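Local coordinates for C-domain type II peptide synthetase (Streptomyces globisporus, PDB 4ZNM), which is a condensation-domain protein of the CoA-acyltransferase clan, named as a type II peptide synthetase and built around two mixed beta sheets packed with helices, at residues G56-E61 with A139-F144; N174-R179 with A385-Y390; A243-A248 with T437-L442; S369-V374 with V410-H415. All blocks are in the same frame, centred on the assembly; numbering follows the deposited sequence.

Interaction 1. Residues G56-E61 with A139-F144; sequences GGIDEE and AVLGRF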
loop_
_atom_site.group_PDB
_atom_site.type_symbol
_atom_site.label_atom_id
_atom_site.label_comp_id
_atom_site.label_asym_id
_atom_site.label_seq_id
_atom_site.Cartn_x
_atom_site.Cartn_y
_atom_site.Cartn_z
ATOM N N GLY A 56 11.862 -11.372 22.997
ATOM C CA GLY A 56 13.261 -11.497 23.346
ATOM C C GLY A 56 13.752 -10.214 23.962
ATOM O O GLY A 56 13.062 -9.206 23.924
ATOM N N GLY A 57 14.939 -10.261 24.548
ATOM C CA GLY A 57 15.521 -9.089 25.168
ATOM C C GLY A 57 15.962 -8.116 24.100
ATOM O O GLY A 57 16.304 -8.525 23.004
ATOM N N ILE A 58 15.923 -6.822 24.420
ATOM C CA ILE A 58 16.311 -5.768 23.482
ATOM C C ILE A 58 17.291 -4.867 24.178
ATOM O O ILE A 58 17.023 -4.438 25.299
ATOM C CB ILE A 58 15.120 -4.926 23.018
ATOM C CG1 ILE A 58 14.133 -5.769 22.211
ATOM C CG2 ILE A 58 15.611 -3.686 22.217
ATOM C CD1 ILE A 58 12.820 -5.028 21.978
ATOM N N ASP A 59 18.407 -4.568 23.512
ATOM C CA ASP A 59 19.309 -3.505 23.971
ATOM C C ASP A 59 18.978 -2.253 23.163
ATOM O O ASP A 59 19.303 -2.161 21.979
ATOM C CB ASP A 59 20.775 -3.878 23.808
ATOM C CG ASP A 59 21.702 -2.825 24.395
ATOM O OD1 ASP A 59 21.821 -2.790 25.625
ATOM O OD2 ASP A 59 22.288 -2.021 23.647
ATOM N N GLU A 60 18.335 -1.287 23.806
ATOM C CA GLU A 60 17.746 -0.159 23.099
ATOM C C GLU A 60 18.787 0.667 22.369
ATOM O O GLU A 60 18.586 1.089 21.234
ATOM C CB GLU A 60 16.996 0.713 24.092
ATOM C CG GLU A 60 15.726 0.069 24.636
ATOM C CD GLU A 60 15.169 0.769 25.888
ATOM O OE1 GLU A 60 15.544 1.941 26.182
ATOM O OE2 GLU A 60 14.363 0.110 26.608
ATOM N N GLU A 61 19.924 0.875 23.017
ATOM C CA GLU A 61 20.990 1.672 22.420
ATOM C C GLU A 61 21.511 1.033 21.142
ATOM O O GLU A 61 21.850 1.726 20.191
ATOM C CB GLU A 61 22.141 1.854 23.415
ATOM C CG GLU A 61 23.346 2.571 22.834
ATOM C CD GLU A 61 24.432 2.806 23.867
ATOM O OE1 GLU A 61 25.575 3.112 23.461
ATOM O OE2 GLU A 61 24.145 2.679 25.077
ATOM N N ALA A 139 11.241 5.451 14.271
ATOM C CA ALA A 139 10.860 4.248 14.991
ATOM C C ALA A 139 10.424 4.570 16.402
ATOM O O ALA A 139 11.028 5.412 17.099
ATOM C CB ALA A 139 12.000 3.282 15.031
ATOM N N VAL A 140 9.390 3.866 16.823
ATOM C CA VAL A 140 8.888 3.962 18.174
ATOM C C VAL A 140 8.809 2.515 18.715
ATOM O O VAL A 140 8.141 1.664 18.144
ATOM C CB VAL A 140 7.528 4.656 18.217
ATOM C CG1 VAL A 140 7.022 4.746 19.629
ATOM C CG2 VAL A 140 7.622 6.045 17.590
ATOM N N LEU A 141 9.497 2.264 19.821
ATOM C CA LEU A 141 9.457 0.963 20.472
ATOM C C LEU A 141 8.594 1.021 21.735
ATOM O O LEU A 141 8.900 1.768 22.671
ATOM C CB LEU A 141 10.881 0.522 20.802
ATOM C CG LEU A 141 10.969 -0.856 21.469
ATOM C CD1 LEU A 141 10.656 -1.966 20.480
ATOM C CD2 LEU A 141 12.336 -1.021 22.063
ATOM N N GLY A 142 7.484 0.280 21.728
ATOM C CA GLY A 142 6.656 0.152 22.911
ATOM C C GLY A 142 6.944 -1.137 23.663
ATOM O O GLY A 142 6.665 -2.213 23.161
ATOM N N ARG A 143 7.499 -1.048 24.864
ATOM C CA ARG A 143 7.883 -2.278 25.592
ATOM C C ARG A 143 6.860 -2.602 26.626
ATOM O O ARG A 143 6.461 -1.745 27.389
ATOM C CB ARG A 143 9.239 -2.113 26.234
ATOM C CG ARG A 143 10.317 -1.678 25.245
ATOM C CD ARG A 143 11.697 -1.755 25.865
ATOM N NE ARG A 143 12.127 -3.128 25.988
ATOM C CZ ARG A 143 13.321 -3.509 26.434
ATOM N NH1 ARG A 143 14.233 -2.610 26.797
ATOM N NH2 ARG A 143 13.600 -4.796 26.523
ATOM N N PHE A 144 6.449 -3.856 26.680
ATOM C CA PHE A 144 5.618 -4.319 27.779
ATOM C C PHE A 144 6.431 -4.745 28.993
ATOM O O PHE A 144 6.075 -4.446 30.141
ATOM C CB PHE A 144 4.762 -5.477 27.308
ATOM C CG PHE A 144 3.884 -5.117 26.137
ATOM C CD1 PHE A 144 2.778 -4.299 26.304
ATOM C CD2 PHE A 144 4.164 -5.599 24.875
ATOM C CE1 PHE A 144 1.963 -3.980 25.221
ATOM C CE2 PHE A 144 3.350 -5.289 23.808
ATOM C CZ PHE A 144 2.254 -4.474 23.983
HETATM O O HOH W 1 15.612 -6.682 27.608
#
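I58 and R143 face each other with their CA atoms 9.4 Å apart, and E60 and L141 do so at 8.8 Å, spacings too wide for backbone pairing. The gap is spanned by side chains and one water. In the condensation-domain fold this joins the loop from strand 47-55 into helix 60-73 with strand 137-143 of the same mixed sheet; strand 148-156 runs between the two strands. D59 takes the N-cap position, so E60 starts the helix.

The polar part is a salt bridge: R143 NH1 donates to E60 OE2 over 2.7 Å with an N-H...O angle of 157°. The oxygen lies in the guanidinium plane but receives the proton on its anti side, and the two flat groups are turned 76° apart, giving a single-point rather than a two-pronged bridge. A bend at chi3 of R143 (74°) swings NE out of the line of the chain below it. V102 of strand 101-104 touches both partners of the bridge.

I58 makes two packing contacts. Its CB lies over one face of the guanidinium, toward the rim, 3.8 Å from R143 NH2, while its CD1 meets L141 CD2 tip to tip at 4.0 Å. At the guanidinium edge a water accepts two protons, from R143 NH2 at 3.0 Å and from I58 N at 3.2 Å.

Interaction 2. Residues N174-R179 with A385-Y390; sequences NLYAAR and AGDLTY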
loop_
_atom_site.group_PDB
_atom_site.type_symbol
_atom_site.label_atom_id
_atom_site.label_comp_id
_atom_site.label_asym_id
_atom_site.label_seq_id
_atom_site.Cartn_x
_atom_site.Cartn_y
_atom_site.Cartn_z
ATOM N N ASN A 174 18.472 -7.705 11.493
ATOM C CA ASN A 174 19.723 -8.403 11.152
ATOM C C ASN A 174 20.942 -7.581 11.578
ATOM O O ASN A 174 21.854 -8.091 12.210
ATOM C CB ASN A 174 19.760 -8.676 9.652
ATOM C CG ASN A 174 21.063 -9.291 9.187
ATOM O OD1 ASN A 174 22.105 -8.634 9.147
ATOM N ND2 ASN A 174 20.996 -10.549 8.786
ATOM N N LEU A 175 20.951 -6.291 11.234
ATOM C CA LEU A 175 22.074 -5.428 11.604
ATOM C C LEU A 175 22.177 -5.309 13.151
ATOM O O LEU A 175 23.272 -5.247 13.708
ATOM C CB LEU A 175 21.916 -4.040 10.963
ATOM C CG LEU A 175 22.039 -4.084 9.426
ATOM C CD1 LEU A 175 21.608 -2.790 8.837
ATOM C CD2 LEU A 175 23.487 -4.440 8.953
ATOM N N TYR A 176 21.031 -5.260 13.821
ATOM C CA TYR A 176 20.983 -5.259 15.286
ATOM C C TYR A 176 21.625 -6.542 15.841
ATOM O O TYR A 176 22.530 -6.493 16.671
ATOM C CB TYR A 176 19.513 -5.127 15.775
ATOM C CG TYR A 176 19.346 -5.411 17.249
ATOM C CD1 TYR A 176 19.540 -4.403 18.180
ATOM C CD2 TYR A 176 18.991 -6.667 17.712
ATOM C CE1 TYR A 176 19.403 -4.631 19.513
ATOM C CE2 TYR A 176 18.855 -6.920 19.070
ATOM C CZ TYR A 176 19.068 -5.895 19.963
ATOM O OH TYR A 176 18.935 -6.108 21.299
ATOM N N ALA A 177 21.184 -7.694 15.353
ATOM C CA ALA A 177 21.745 -8.951 15.810
ATOM C C ALA A 177 23.235 -8.977 15.583
ATOM O O ALA A 177 23.974 -9.408 16.447
ATOM C CB ALA A 177 21.086 -10.109 15.124
ATOM N N ALA A 178 23.707 -8.528 14.430
ATOM C CA ALA A 178 25.150 -8.612 14.204
ATOM C C ALA A 178 25.902 -7.731 15.224
ATOM O O ALA A 178 26.923 -8.139 15.765
ATOM C CB ALA A 178 25.506 -8.211 12.798
ATOM N N ARG A 179 25.380 -6.539 15.505
ATOM C CA ARG A 179 25.995 -5.651 16.504
ATOM C C ARG A 179 26.041 -6.293 17.866
ATOM O O ARG A 179 27.019 -6.134 18.589
ATOM C CB ARG A 179 25.231 -4.325 16.588
ATOM C CG ARG A 179 25.603 -3.367 15.509
ATOM C CD ARG A 179 24.871 -2.042 15.656
ATOM N NE ARG A 179 25.340 -1.115 14.643
ATOM C CZ ARG A 179 26.410 -0.343 14.792
ATOM N NH1 ARG A 179 27.091 -0.358 15.923
ATOM N NH2 ARG A 179 26.780 0.472 13.821
ATOM N N ALA A 385 15.832 -13.164 14.007
ATOM C CA ALA A 385 17.126 -12.553 13.731
ATOM C C ALA A 385 17.920 -12.619 15.026
ATOM O O ALA A 385 17.626 -11.929 16.013
ATOM C CB ALA A 385 16.985 -11.110 13.219
ATOM N N GLY A 386 18.911 -13.502 15.042
ATOM C CA GLY A 386 19.705 -13.702 16.233
ATOM C C GLY A 386 18.854 -14.184 17.387
ATOM O O GLY A 386 18.208 -15.228 17.283
ATOM N N ASP A 387 18.843 -13.424 18.480
ATOM C CA ASP A 387 18.051 -13.802 19.638
ATOM C C ASP A 387 16.689 -13.110 19.675
ATOM O O ASP A 387 15.984 -13.244 20.653
ATOM C CB ASP A 387 18.829 -13.522 20.933
ATOM C CG ASP A 387 18.912 -12.057 21.304
ATOM O OD1 ASP A 387 18.529 -11.155 20.513
ATOM O OD2 ASP A 387 19.404 -11.804 22.433
ATOM N N LEU A 388 16.339 -12.360 18.621
ATOM C CA LEU A 388 15.003 -11.767 18.507
ATOM C C LEU A 388 14.104 -12.480 17.489
ATOM O O LEU A 388 14.508 -12.726 16.357
ATOM C CB LEU A 388 15.096 -10.323 18.105
ATOM C CG LEU A 388 15.237 -9.283 19.183
ATOM C CD1 LEU A 388 15.257 -7.958 18.463
ATOM C CD2 LEU A 388 14.100 -9.352 20.226
ATOM N N THR A 389 12.897 -12.813 17.934
ATOM C CA THR A 389 11.803 -13.241 17.068
ATOM C C THR A 389 10.894 -12.035 16.739
ATOM O O THR A 389 10.597 -11.223 17.605
ATOM C CB THR A 389 10.995 -14.351 17.766
ATOM O OG1 THR A 389 11.812 -15.522 17.921
ATOM C CG2 THR A 389 9.702 -14.685 16.991
ATOM N N TYR A 390 10.483 -11.891 15.493
ATOM C CA TYR A 390 9.653 -10.768 15.103
ATOM C C TYR A 390 8.559 -11.241 14.142
ATOM O O TYR A 390 8.782 -12.086 13.274
ATOM C CB TYR A 390 10.489 -9.631 14.492
ATOM C CG TYR A 390 11.269 -9.963 13.241
ATOM C CD1 TYR A 390 10.855 -9.501 11.985
ATOM C CD2 TYR A 390 12.438 -10.711 13.315
ATOM C CE1 TYR A 390 11.584 -9.795 10.825
ATOM C CE2 TYR A 390 13.174 -11.010 12.184
ATOM C CZ TYR A 390 12.740 -10.559 10.938
ATOM O OH TYR A 390 13.492 -10.845 9.827
HETATM O O HOH W 2 18.673 -8.779 21.930
#
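Y176 and L388 carry the apolar part of a contact between helix 162-180 and a tight beta hairpin, whose strands 383-385 and 388-392 are joined by a type II' turn from A385 to L388. Chi1 of Y176 (168°) places CG beside the carbonyl carbon, and from there the ring extends to L388; the two side chains cross at about a right angle, with Y176 CE2 3.8 Å from L388 CD1. Beside it the two backbones come close: the CA atoms of A177 and G386 are 5.2 Å apart, and A177 CB packs 4.0 Å from G386 CA. A385 CB completes the row, lying 4.1 Å from N174 N.

The turn is closed by backbone hydrogen bonds in both directions, A385 N to L388 O at 2.7 Å and L388 N to A385 O at 2.9 Å. G386 adopts a positive phi (61°), as the second position of a type II' turn requires, and its lack of a side chain lets A177 CB settle against its CA.

No direct hydrogen bond links 174-179 with 385-390. N174 ND2 instead bonds P185 O, and Y176 OH accepts from D59 N of the neighbouring loop. The polar connection is made by a water at the edge of the Y176 ring: Y176 OH donates to it at 2.8 Å, and it donates in turn to D387 OD1 at 2.8 Å.

Interaction 3. Residues A243-A248 with T437-L442; sequences AWQRFA and TMAAFL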
loop_
_atom_site.group_PDB
_atom_site.type_symbol
_atom_site.label_atom_id
_atom_site.label_comp_id
_atom_site.label_asym_id
_atom_site.label_seq_id
_atom_site.Cartn_x
_atom_site.Cartn_y
_atom_site.Cartn_z
ATOM N N ALA A 243 -9.251 8.991 6.612
ATOM C CA ALA A 243 -9.627 8.059 7.657
ATOM C C ALA A 243 -9.544 6.662 7.084
ATOM O O ALA A 243 -9.575 6.475 5.871
ATOM C CB ALA A 243 -11.008 8.343 8.170
ATOM N N TRP A 244 -9.441 5.690 7.972
ATOM C CA TRP A 244 -9.261 4.308 7.612
ATOM C C TRP A 244 -10.188 3.456 8.461
ATOM O O TRP A 244 -10.292 3.662 9.685
ATOM C CB TRP A 244 -7.814 3.875 7.819
ATOM C CG TRP A 244 -6.846 4.564 6.930
ATOM C CD1 TRP A 244 -6.211 5.765 7.153
ATOM C CD2 TRP A 244 -6.388 4.104 5.650
ATOM N NE1 TRP A 244 -5.380 6.055 6.093
ATOM C CE2 TRP A 244 -5.482 5.064 5.162
ATOM C CE3 TRP A 244 -6.665 2.979 4.871
ATOM C CZ2 TRP A 244 -4.847 4.916 3.961
ATOM C CZ3 TRP A 244 -6.034 2.851 3.675
ATOM C CH2 TRP A 244 -5.136 3.812 3.225
ATOM N N GLN A 245 -10.893 2.530 7.808
ATOM C CA GLN A 245 -11.677 1.510 8.511
ATOM C C GLN A 245 -11.030 0.167 8.254
ATOM O O GLN A 245 -10.728 -0.177 7.114
ATOM C CB GLN A 245 -13.140 1.528 8.060
ATOM C CG GLN A 245 -13.863 2.794 8.582
ATOM C CD GLN A 245 -15.331 2.863 8.218
ATOM O OE1 GLN A 245 -16.012 1.833 8.126
ATOM N NE2 GLN A 245 -15.831 4.092 8.001
ATOM N N ARG A 246 -10.812 -0.586 9.324
ATOM C CA ARG A 246 -10.064 -1.845 9.253
ATOM C C ARG A 246 -11.038 -2.982 9.261
ATOM O O ARG A 246 -12.073 -2.876 9.884
ATOM C CB ARG A 246 -9.133 -2.004 10.439
ATOM C CG ARG A 246 -8.478 -0.746 10.863
ATOM C CD ARG A 246 -7.323 -0.401 9.981
ATOM N NE ARG A 246 -6.686 0.786 10.534
ATOM C CZ ARG A 246 -5.805 1.529 9.887
ATOM N NH1 ARG A 246 -5.451 1.215 8.651
ATOM N NH2 ARG A 246 -5.303 2.586 10.485
ATOM N N PHE A 247 -10.726 -4.053 8.561
ATOM C CA PHE A 247 -11.573 -5.234 8.590
ATOM C C PHE A 247 -10.730 -6.476 8.368
ATOM O O PHE A 247 -9.550 -6.397 8.004
ATOM C CB PHE A 247 -12.682 -5.140 7.538
ATOM C CG PHE A 247 -12.182 -5.134 6.137
ATOM C CD1 PHE A 247 -11.830 -3.952 5.531
ATOM C CD2 PHE A 247 -12.074 -6.314 5.415
ATOM C CE1 PHE A 247 -11.371 -3.926 4.218
ATOM C CE2 PHE A 247 -11.630 -6.291 4.081
ATOM C CZ PHE A 247 -11.272 -5.096 3.498
ATOM N N ALA A 248 -11.346 -7.623 8.611
ATOM C CA ALA A 248 -10.674 -8.913 8.481
ATOM C C ALA A 248 -11.648 -9.887 7.876
ATOM O O ALA A 248 -12.844 -9.873 8.196
ATOM C CB ALA A 248 -10.208 -9.400 9.782
ATOM N N THR A 437 -21.147 6.321 5.387
ATOM C CA THR A 437 -21.198 5.939 3.987
ATOM C C THR A 437 -20.186 4.844 3.704
ATOM O O THR A 437 -20.485 3.869 3.027
ATOM C CB THR A 437 -20.892 7.136 3.078
ATOM O OG1 THR A 437 -21.816 8.169 3.380
ATOM C CG2 THR A 437 -20.980 6.768 1.604
HETATM N N MSE A 438 -18.977 5.025 4.210
HETATM C CA MSE A 438 -17.900 4.066 3.957
HETATM C C MSE A 438 -18.115 2.769 4.764
HETATM O O MSE A 438 -17.787 1.680 4.306
HETATM C CB MSE A 438 -16.564 4.703 4.279
HETATM C CG MSE A 438 -16.221 5.818 3.300
HETATM SE SE MSE A 438 -15.648 5.054 1.559
HETATM C CE MSE A 438 -17.197 5.572 0.522
ATOM N N ALA A 439 -18.677 2.906 5.961
ATOM C CA ALA A 439 -19.042 1.759 6.774
ATOM C C ALA A 439 -20.054 0.869 6.045
ATOM O O ALA A 439 -19.935 -0.370 6.064
ATOM C CB ALA A 439 -19.612 2.230 8.113
ATOM N N ALA A 440 -21.040 1.493 5.404
ATOM C CA ALA A 440 -22.055 0.752 4.640
ATOM C C ALA A 440 -21.440 0.133 3.390
ATOM O O ALA A 440 -21.750 -0.989 3.015
ATOM C CB ALA A 440 -23.239 1.669 4.260
ATOM N N PHE A 441 -20.533 0.864 2.764
ATOM C CA PHE A 441 -19.858 0.402 1.564
ATOM C C PHE A 441 -19.084 -0.886 1.887
ATOM O O PHE A 441 -19.176 -1.861 1.176
ATOM C CB PHE A 441 -18.946 1.520 1.081
ATOM C CG PHE A 441 -18.382 1.353 -0.296
ATOM C CD1 PHE A 441 -19.064 0.693 -1.297
ATOM C CD2 PHE A 441 -17.154 1.929 -0.596
ATOM C CE1 PHE A 441 -18.513 0.594 -2.580
ATOM C CE2 PHE A 441 -16.601 1.838 -1.868
ATOM C CZ PHE A 441 -17.274 1.157 -2.861
ATOM N N LEU A 442 -18.322 -0.865 2.982
ATOM C CA LEU A 442 -17.542 -2.012 3.419
ATOM C C LEU A 442 -18.434 -3.196 3.767
ATOM O O LEU A 442 -18.144 -4.335 3.407
ATOM C CB LEU A 442 -16.674 -1.605 4.630
ATOM C CG LEU A 442 -15.958 -2.714 5.371
ATOM C CD1 LEU A 442 -15.062 -3.466 4.421
ATOM C CD2 LEU A 442 -15.161 -2.065 6.478
#
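F247 turns its CB toward the helix that carries L442, and its chi1 of 65° sets CG between the backbone N and the carbonyl carbon, the crowded position; one face of the ring then meets L442 CD1. Q245, two residues earlier and therefore on the same side, has CG anti to its carbonyl carbon and a chain extended beyond it, carrying the amide across to the helix.

The aromatic end is a CH-pi contact. L442 CD1 lies 3.7 Å from the centroid of the F247 ring and 23° off its normal, displaced toward the rim; the nearest ring atom, F247 CD1, is 3.5 Å from L442 CD1. The other methyl is close too, L442 CD2 reaching F247 CB at 4.1 Å, so the leucine fork holds both ring and stem. L442 also touches L426 of the adjoining strand 422-429 and, through the same CD1, W412 of strand 410-416 beyond it.

The amide end has no hydrogen bond to 437-442. Q245 OE1 rests 3.3 Å from A439 CA and 3.6 Å from A439 CB, while Q245 NE2 passes at 3.8 Å from CB of M438, a selenomethionine here. NE2 is satisfied by Y428 OH on the adjoining strand and by D435 O at the start of the same helix, which fixes the rotation of the amide.

The axes of strand 243-248 and helix 437-442 approach to 9.9 Å with their directions 29° apart. Such near alignment, with alternate strand residues facing the helix, is the layered alpha/beta packing of this condensation domain: helix 435-454 covers a face of the five-stranded sheet at its outermost strand, 242-249.

Interaction 4. Residues S369-V374 with V410-H415; sequences SVFQAV and VLWSIH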
loop_
_atom_site.group_PDB
_atom_site.type_symbol
_atom_site.label_atom_id
_atom_site.label_comp_id
_atom_site.label_asym_id
_atom_site.label_seq_id
_atom_site.Cartn_x
_atom_site.Cartn_y
_atom_site.Cartn_z
ATOM N N SER A 369 -11.748 5.198 -7.013
ATOM C CA SER A 369 -11.313 4.220 -6.048
ATOM C C SER A 369 -10.311 3.265 -6.669
ATOM O O SER A 369 -10.296 3.022 -7.884
ATOM C CB SER A 369 -12.502 3.442 -5.486
ATOM O OG SER A 369 -12.918 2.462 -6.414
ATOM N N VAL A 370 -9.447 2.768 -5.805
ATOM C CA VAL A 370 -8.423 1.803 -6.143
ATOM C C VAL A 370 -8.629 0.549 -5.282
ATOM O O VAL A 370 -8.919 0.648 -4.094
ATOM C CB VAL A 370 -7.014 2.380 -5.878
ATOM C CG1 VAL A 370 -5.951 1.395 -6.250
ATOM C CG2 VAL A 370 -6.783 3.673 -6.652
ATOM N N PHE A 371 -8.401 -0.614 -5.857
ATOM C CA PHE A 371 -8.537 -1.867 -5.126
ATOM C C PHE A 371 -7.234 -2.636 -5.281
ATOM O O PHE A 371 -6.916 -3.089 -6.367
ATOM C CB PHE A 371 -9.732 -2.650 -5.651
ATOM C CG PHE A 371 -10.173 -3.803 -4.758
ATOM C CD1 PHE A 371 -9.554 -5.031 -4.828
ATOM C CD2 PHE A 371 -11.233 -3.646 -3.887
ATOM C CE1 PHE A 371 -9.963 -6.088 -4.008
ATOM C CE2 PHE A 371 -11.658 -4.692 -3.066
ATOM C CZ PHE A 371 -11.018 -5.918 -3.131
ATOM N N GLN A 372 -6.466 -2.743 -4.198
ATOM C CA GLN A 372 -5.122 -3.310 -4.277
ATOM C C GLN A 372 -4.870 -4.432 -3.311
ATOM O O GLN A 372 -5.378 -4.442 -2.209
ATOM C CB GLN A 372 -4.048 -2.232 -4.029
ATOM C CG GLN A 372 -3.612 -1.978 -2.615
ATOM C CD GLN A 372 -2.361 -1.115 -2.553
ATOM O OE1 GLN A 372 -2.398 -0.014 -2.033
ATOM N NE2 GLN A 372 -1.246 -1.624 -3.070
ATOM N N ALA A 373 -4.005 -5.335 -3.736
ATOM C CA ALA A 373 -3.400 -6.307 -2.848
ATOM C C ALA A 373 -2.057 -5.746 -2.413
ATOM O O ALA A 373 -1.284 -5.264 -3.212
ATOM C CB ALA A 373 -3.236 -7.670 -3.556
ATOM N N VAL A 374 -1.791 -5.803 -1.126
ATOM C CA VAL A 374 -0.493 -5.455 -0.602
ATOM C C VAL A 374 0.537 -6.433 -1.130
ATOM O O VAL A 374 0.357 -7.646 -1.052
ATOM C CB VAL A 374 -0.500 -5.471 0.942
ATOM C CG1 VAL A 374 0.885 -5.192 1.481
ATOM C CG2 VAL A 374 -1.446 -4.445 1.467
ATOM N N VAL A 410 -10.404 6.894 -2.992
ATOM C CA VAL A 410 -10.760 5.841 -2.035
ATOM C C VAL A 410 -9.801 4.689 -2.279
ATOM O O VAL A 410 -9.512 4.358 -3.434
ATOM C CB VAL A 410 -12.220 5.402 -2.217
ATOM C CG1 VAL A 410 -12.562 4.235 -1.337
ATOM C CG2 VAL A 410 -13.147 6.567 -1.938
ATOM N N LEU A 411 -9.273 4.097 -1.216
ATOM C CA LEU A 411 -8.339 3.019 -1.401
ATOM C C LEU A 411 -8.737 1.788 -0.578
ATOM O O LEU A 411 -8.912 1.866 0.643
ATOM C CB LEU A 411 -6.945 3.462 -1.034
ATOM C CG LEU A 411 -5.869 2.393 -1.065
ATOM C CD1 LEU A 411 -5.722 1.920 -2.461
ATOM C CD2 LEU A 411 -4.555 2.949 -0.572
ATOM N N TRP A 412 -8.887 0.660 -1.268
ATOM C CA TRP A 412 -9.022 -0.639 -0.599
ATOM C C TRP A 412 -7.680 -1.317 -0.641
ATOM O O TRP A 412 -7.091 -1.465 -1.701
ATOM C CB TRP A 412 -10.044 -1.537 -1.275
ATOM C CG TRP A 412 -11.401 -1.025 -1.389
ATOM C CD1 TRP A 412 -11.828 -0.050 -2.218
ATOM C CD2 TRP A 412 -12.555 -1.506 -0.697
ATOM N NE1 TRP A 412 -13.177 0.131 -2.069
ATOM C CE2 TRP A 412 -13.643 -0.756 -1.142
ATOM C CE3 TRP A 412 -12.764 -2.505 0.259
ATOM C CZ2 TRP A 412 -14.942 -0.962 -0.657
ATOM C CZ3 TRP A 412 -14.034 -2.701 0.737
ATOM C CH2 TRP A 412 -15.107 -1.946 0.273
ATOM N N SER A 413 -7.203 -1.748 0.514
ATOM C CA SER A 413 -5.882 -2.349 0.658
ATOM C C SER A 413 -6.033 -3.691 1.388
ATOM O O SER A 413 -6.362 -3.704 2.571
ATOM C CB SER A 413 -4.958 -1.398 1.430
ATOM O OG SER A 413 -3.649 -1.930 1.582
ATOM N N ILE A 414 -5.818 -4.796 0.669
ATOM C CA ILE A 414 -6.026 -6.142 1.188
ATOM C C ILE A 414 -4.694 -6.855 1.390
ATOM O O ILE A 414 -3.966 -7.044 0.411
ATOM C CB ILE A 414 -6.866 -6.999 0.233
ATOM C CG1 ILE A 414 -8.112 -6.249 -0.255
ATOM C CG2 ILE A 414 -7.234 -8.310 0.890
ATOM C CD1 ILE A 414 -9.093 -5.952 0.795
ATOM N N HIS A 415 -4.386 -7.305 2.613
ATOM C CA HIS A 415 -3.268 -8.225 2.799
ATOM C C HIS A 415 -3.775 -9.658 2.829
ATOM O O HIS A 415 -4.629 -10.003 3.628
ATOM C CB HIS A 415 -2.479 -7.932 4.082
ATOM C CG HIS A 415 -1.394 -8.923 4.341
ATOM N ND1 HIS A 415 -1.459 -9.855 5.358
ATOM C CD2 HIS A 415 -0.235 -9.162 3.684
ATOM C CE1 HIS A 415 -0.377 -10.611 5.327
ATOM N NE2 HIS A 415 0.382 -10.212 4.320
#
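V370 and W412 share one of five backbone hydrogen bonds that join two neighbouring parallel strands, W412 N donating to V370 O at 2.8 Å and 176°. In the same ladder V370 N is taken by V410 O at 2.9 Å, Q372 N by W412 O, I414 N by Q372 O and V374 N by I414 O. The last is the least regular, its donor standing 38° out of the carbonyl plane.

Several acceptors have a second, weaker contact: V410 O with S369 CA at 3.2 Å, and I414 O with A373 CA at 3.4 Å. Residues between the rungs turn their backbone groups outward. L411 and S413 bond G427 and S425 of strand 422-429, and F371 bonds P292, while F371 O also takes T293 OG1. S369 OG is satisfied by Y276 OH.

On the S369, F371 and A373 side of the sheet, F371 CE2 lies over a face of the W412 indole, offset toward the rim, and F371 CD2 is 3.6 Å from W412 CB; the phenyl and the five-membered ring are oblique, planes 35° apart. On the other side, V370 CB meets L411 CD1 at 3.7 Å, and V374 CG2 approaches S413 OG at 3.3 Å.

Between these strands the chain crosses to the other sheet, adding strands 383-385 and 388-392 there, and then returns. Such an exchange between sheets is consistent with the two-lobed condensation-domain fold.

How the interactions relate
Interactions 1 and 2 lie about 26 Å from the chain centre (contact centre to chain centre), serve the six-stranded sheet and touch through Y176 and L388. Interaction 1, partly buried, combines a salt bridge with a water; interaction 2 is buried packing plus a water bridge to the exposed D387. Interactions 3 and 4 share the five-stranded sheet: F441 and L442 pack on W412, and F247 on I414. Interaction 4, about 7 Å from the chain centre, is ladder bonding at the heart of the sheet; interaction 3 is partly buried van der Waals packing at its edge. Interactions 2 and 4 do not touch, their nearest atoms about 12 Å apart, though strands 388-392 and 410-416 follow each other in the chain.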